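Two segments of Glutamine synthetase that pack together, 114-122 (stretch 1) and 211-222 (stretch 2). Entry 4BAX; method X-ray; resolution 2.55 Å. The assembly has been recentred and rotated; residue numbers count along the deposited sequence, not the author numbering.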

# COMPACT_ATOMS: atom_id res chain seq x y z
N GLU A 114 -31.30 20.70 22.06
CA GLU A 114 -29.93 20.22 22.17
C GLU A 114 -29.78 19.11 21.13
O GLU A 114 -30.23 17.97 21.31
CB GLU A 114 -29.70 19.69 23.58
CG GLU A 114 -30.12 20.71 24.68
CD GLU A 114 -29.92 20.19 26.10
OE1 GLU A 114 -29.76 18.96 26.28
OE2 GLU A 114 -29.93 21.02 27.05
N GLN A 115 -29.09 19.44 20.04
CA GLN A 115 -29.09 18.59 18.87
C GLN A 115 -27.84 17.76 18.79
O GLN A 115 -26.73 18.26 18.66
CB GLN A 115 -29.19 19.46 17.61
CG GLN A 115 -28.91 18.70 16.31
CD GLN A 115 -30.09 17.83 15.84
OE1 GLN A 115 -31.15 18.34 15.38
NE2 GLN A 115 -29.90 16.51 15.91
N GLU A 116 -28.05 16.45 18.87
CA GLU A 116 -26.94 15.53 18.85
C GLU A 116 -26.74 14.92 17.46
O GLU A 116 -27.69 14.81 16.66
CB GLU A 116 -27.14 14.43 19.90
CG GLU A 116 -27.15 14.98 21.34
CD GLU A 116 -27.34 13.89 22.41
OE1 GLU A 116 -27.83 12.78 22.07
OE2 GLU A 116 -26.97 14.15 23.58
N TYR A 117 -25.51 14.51 17.18
CA TYR A 117 -25.18 13.86 15.93
C TYR A 117 -23.91 13.06 16.10
O TYR A 117 -23.10 13.37 16.99
CB TYR A 117 -25.03 14.88 14.80
CG TYR A 117 -23.97 15.94 15.09
CD1 TYR A 117 -24.25 17.03 15.90
CD2 TYR A 117 -22.70 15.83 14.56
CE1 TYR A 117 -23.29 17.99 16.16
CE2 TYR A 117 -21.73 16.80 14.82
CZ TYR A 117 -22.04 17.87 15.61
OH TYR A 117 -21.07 18.82 15.86
N THR A 118 -23.68 12.11 15.20
CA THR A 118 -22.49 11.26 15.24
C THR A 118 -21.76 11.31 13.91
O THR A 118 -22.40 11.18 12.85
CB THR A 118 -22.87 9.79 15.61
OG1 THR A 118 -23.81 9.79 16.70
CG2 THR A 118 -21.63 8.99 16.00
N PHE A 119 -20.44 11.49 13.95
CA PHE A 119 -19.62 11.45 12.74
C PHE A 119 -19.33 10.04 12.22
O PHE A 119 -19.03 9.13 13.01
CB PHE A 119 -18.29 12.19 12.93
CG PHE A 119 -18.42 13.67 12.94
CD1 PHE A 119 -19.14 14.32 11.96
CD2 PHE A 119 -17.85 14.44 13.97
CE1 PHE A 119 -19.28 15.71 11.99
CE2 PHE A 119 -17.99 15.82 14.00
CZ PHE A 119 -18.71 16.45 13.01
N PHE A 120 -19.34 9.90 10.90
CA PHE A 120 -19.02 8.62 10.29
C PHE A 120 -18.04 8.85 9.15
O PHE A 120 -18.07 9.88 8.49
CB PHE A 120 -20.28 7.94 9.74
CG PHE A 120 -20.94 6.99 10.70
CD1 PHE A 120 -21.59 7.48 11.84
CD2 PHE A 120 -20.89 5.61 10.50
CE1 PHE A 120 -22.19 6.59 12.75
CE2 PHE A 120 -21.50 4.72 11.40
CZ PHE A 120 -22.15 5.22 12.53
N LYS A 121 -17.15 7.88 8.95
CA LYS A 121 -16.33 7.85 7.75
C LYS A 121 -16.68 6.56 7.00
O LYS A 121 -16.23 5.46 7.35
CB LYS A 121 -14.85 7.90 8.11
CG LYS A 121 -13.99 7.75 6.87
CD LYS A 121 -13.52 9.09 6.32
CE LYS A 121 -13.22 8.98 4.82
NZ LYS A 121 -12.34 10.05 4.26
N GLY A 122 -17.49 6.73 5.96
CA GLY A 122 -18.14 5.60 5.30
C GLY A 122 -19.12 4.91 6.22
O GLY A 122 -19.92 5.59 6.89
N PHE A 211 -14.47 18.27 4.83
CA PHE A 211 -13.57 17.43 5.61
C PHE A 211 -13.67 15.96 5.23
O PHE A 211 -13.04 15.12 5.86
CB PHE A 211 -13.87 17.60 7.09
CG PHE A 211 -13.63 19.00 7.59
CD1 PHE A 211 -14.64 19.96 7.51
CD2 PHE A 211 -12.41 19.36 8.17
CE1 PHE A 211 -14.43 21.26 7.99
CE2 PHE A 211 -12.20 20.65 8.64
CZ PHE A 211 -13.22 21.61 8.54
N GLU A 212 -14.50 15.66 4.23
CA GLU A 212 -14.69 14.27 3.77
C GLU A 212 -15.22 13.35 4.84
O GLU A 212 -14.84 12.18 4.86
CB GLU A 212 -13.41 13.69 3.17
CG GLU A 212 -13.03 14.22 1.84
CD GLU A 212 -11.66 13.73 1.43
OE1 GLU A 212 -10.80 13.45 2.31
OE2 GLU A 212 -11.44 13.61 0.20
N VAL A 213 -16.10 13.85 5.71
CA VAL A 213 -16.74 12.98 6.71
C VAL A 213 -18.23 13.16 6.62
O VAL A 213 -18.72 14.06 5.94
CB VAL A 213 -16.25 13.24 8.17
CG1 VAL A 213 -14.72 13.22 8.27
CG2 VAL A 213 -16.82 14.55 8.72
N SER A 214 -18.94 12.31 7.35
CA SER A 214 -20.39 12.34 7.33
C SER A 214 -20.92 12.56 8.73
O SER A 214 -20.28 12.17 9.72
CB SER A 214 -20.93 11.03 6.79
OG SER A 214 -20.69 10.94 5.40
N ALA A 215 -22.12 13.14 8.80
CA ALA A 215 -22.83 13.27 10.06
C ALA A 215 -24.16 12.56 9.91
O ALA A 215 -24.76 12.55 8.83
CB ALA A 215 -23.04 14.75 10.39
N THR A 216 -24.60 11.92 10.99
CA THR A 216 -25.89 11.24 11.01
C THR A 216 -26.71 11.64 12.22
O THR A 216 -26.14 11.89 13.30
CB THR A 216 -25.74 9.70 10.90
OG1 THR A 216 -27.03 9.12 10.64
CG2 THR A 216 -25.23 9.13 12.19
N LEU A 217 -28.02 11.73 12.03
CA LEU A 217 -28.94 12.03 13.12
C LEU A 217 -29.66 10.73 13.50
O LEU A 217 -30.70 10.77 14.16
CB LEU A 217 -29.94 13.12 12.74
CG LEU A 217 -29.35 14.51 12.46
CD1 LEU A 217 -30.44 15.64 12.35
CD2 LEU A 217 -28.30 14.85 13.50
N ASP A 218 -29.09 9.60 13.10
CA ASP A 218 -29.59 8.28 13.49
C ASP A 218 -29.55 8.20 15.02
O ASP A 218 -28.54 8.53 15.63
CB ASP A 218 -28.77 7.14 12.84
CG ASP A 218 -29.14 6.89 11.36
OD1 ASP A 218 -30.12 7.50 10.87
OD2 ASP A 218 -28.45 6.10 10.67
N PRO A 219 -30.66 7.78 15.63
CA PRO A 219 -30.85 7.74 17.09
C PRO A 219 -29.97 6.72 17.81
O PRO A 219 -29.59 6.96 18.95
CB PRO A 219 -32.33 7.36 17.25
CG PRO A 219 -32.70 6.72 15.98
CD PRO A 219 -31.86 7.34 14.90
N LYS A 220 -29.66 5.61 17.14
CA LYS A 220 -28.78 4.60 17.69
C LYS A 220 -27.79 4.09 16.63
O LYS A 220 -27.91 2.97 16.14
CB LYS A 220 -29.62 3.43 18.25
CG LYS A 220 -28.88 2.42 19.14
CD LYS A 220 -28.70 2.96 20.56
CE LYS A 220 -28.18 1.87 21.51
NZ LYS A 220 -27.49 2.43 22.71
N PRO A 221 -26.78 4.91 16.29
CA PRO A 221 -25.82 4.63 15.22
C PRO A 221 -25.02 3.33 15.44
O PRO A 221 -24.74 2.61 14.48
CB PRO A 221 -24.92 5.87 15.21
CG PRO A 221 -25.06 6.44 16.56
CD PRO A 221 -26.48 6.18 16.96
N VAL A 222 -24.68 3.02 16.69
CA VAL A 222 -24.07 1.72 16.99
C VAL A 222 -24.94 0.97 18.00
O VAL A 222 -25.28 1.52 19.06
CB VAL A 222 -22.63 1.88 17.55
CG1 VAL A 222 -22.00 0.52 17.82
CG2 VAL A 222 -21.75 2.68 16.59
O HOH W 1 -26.48 9.82 15.55

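The two stretches join as neighbouring antiparallel strands, their axes 4.5 Å apart at closest approach and their N-to-C directions 143° apart. Two hydrogen-bonded pairs fix the register. In the first, T118 N donates to T216 O at 3.1 Å and T216 N returns a bond to T118 O at 3.0 Å; in the second, F120 N donates to S214 O at 2.7 Å and S214 N to F120 O at 2.8 Å. N-H...acceptor angles of 150° to 165° support all four. Between them lies the non-hydrogen-bonded pair F119 and A215, whose CA atoms are 4.6 Å apart. Here CA-H...O contacts take up the space: F119 CA lies 3.2 Å from S214 O, and A215 CA 3.5 Å from T118 O.

On the face carrying T118, F120, S214 and T216, the shape is set by the F120 ring, which has the largest covered area of any residue in the contact, 95 Å². Its chi1 of -92° falls between wells, and the ring runs forward along stretch 2, from S214 towards T216, so that F120 CE1 reaches T216 CG2 at 4.0 Å and P221 CB at 3.7 Å. The proline meets the ring at its edge, near the ring plane. P221 can do so because the chain beyond the strand turns back and points its CA-to-CB bond toward stretch 1; its other close approach is P221 CG to T118 OG1, 3.6 Å. The small S214 side chain leaves its CB 4.3 Å from F120 CB. A water ties the turn to the strand pair, accepting from T118 OG1 (2.9 Å) and donating to T216 O (3.1 Å) and to D218 O (2.4 Å, unusually short).

On the face bearing F119 and A215, the alanine methyl meets two aromatic rings. A215 CB sits 4.2 Å from F119 CE1 and 4.3 Å from Y117 CD2, oblique to both rings; the two rings meet each other, Y117 CD2 4.3 Å from F119 CE1, and the A215 methyl lies against the groove where they meet. V213 CG2 extends the apolar patch, 4.0 Å from F119 CD1.

At one end, the CA-to-CB bond of L217 points sideways, but the end of its side chain comes nearer to stretch 1: its CD2 lies 3.5 Å from Y117 CB and 3.2 Å from E116 O. Q115 NE2, 3.3 Å from L217 CD2, is not left unpaired beside this methyl, since it donates to E116 O at 2.9 Å.

The other end is looser and more exposed. K121, with a bend at chi2 (97°), brings the end of its side chain to E212, where NZ makes a weak hydrogen bond to E212 O at 3.3 Å; K121 NZ and E212 OE1, 4.2 Å apart, are beyond a salt bridge. Altogether the contact buries 659 Å², both sides summed.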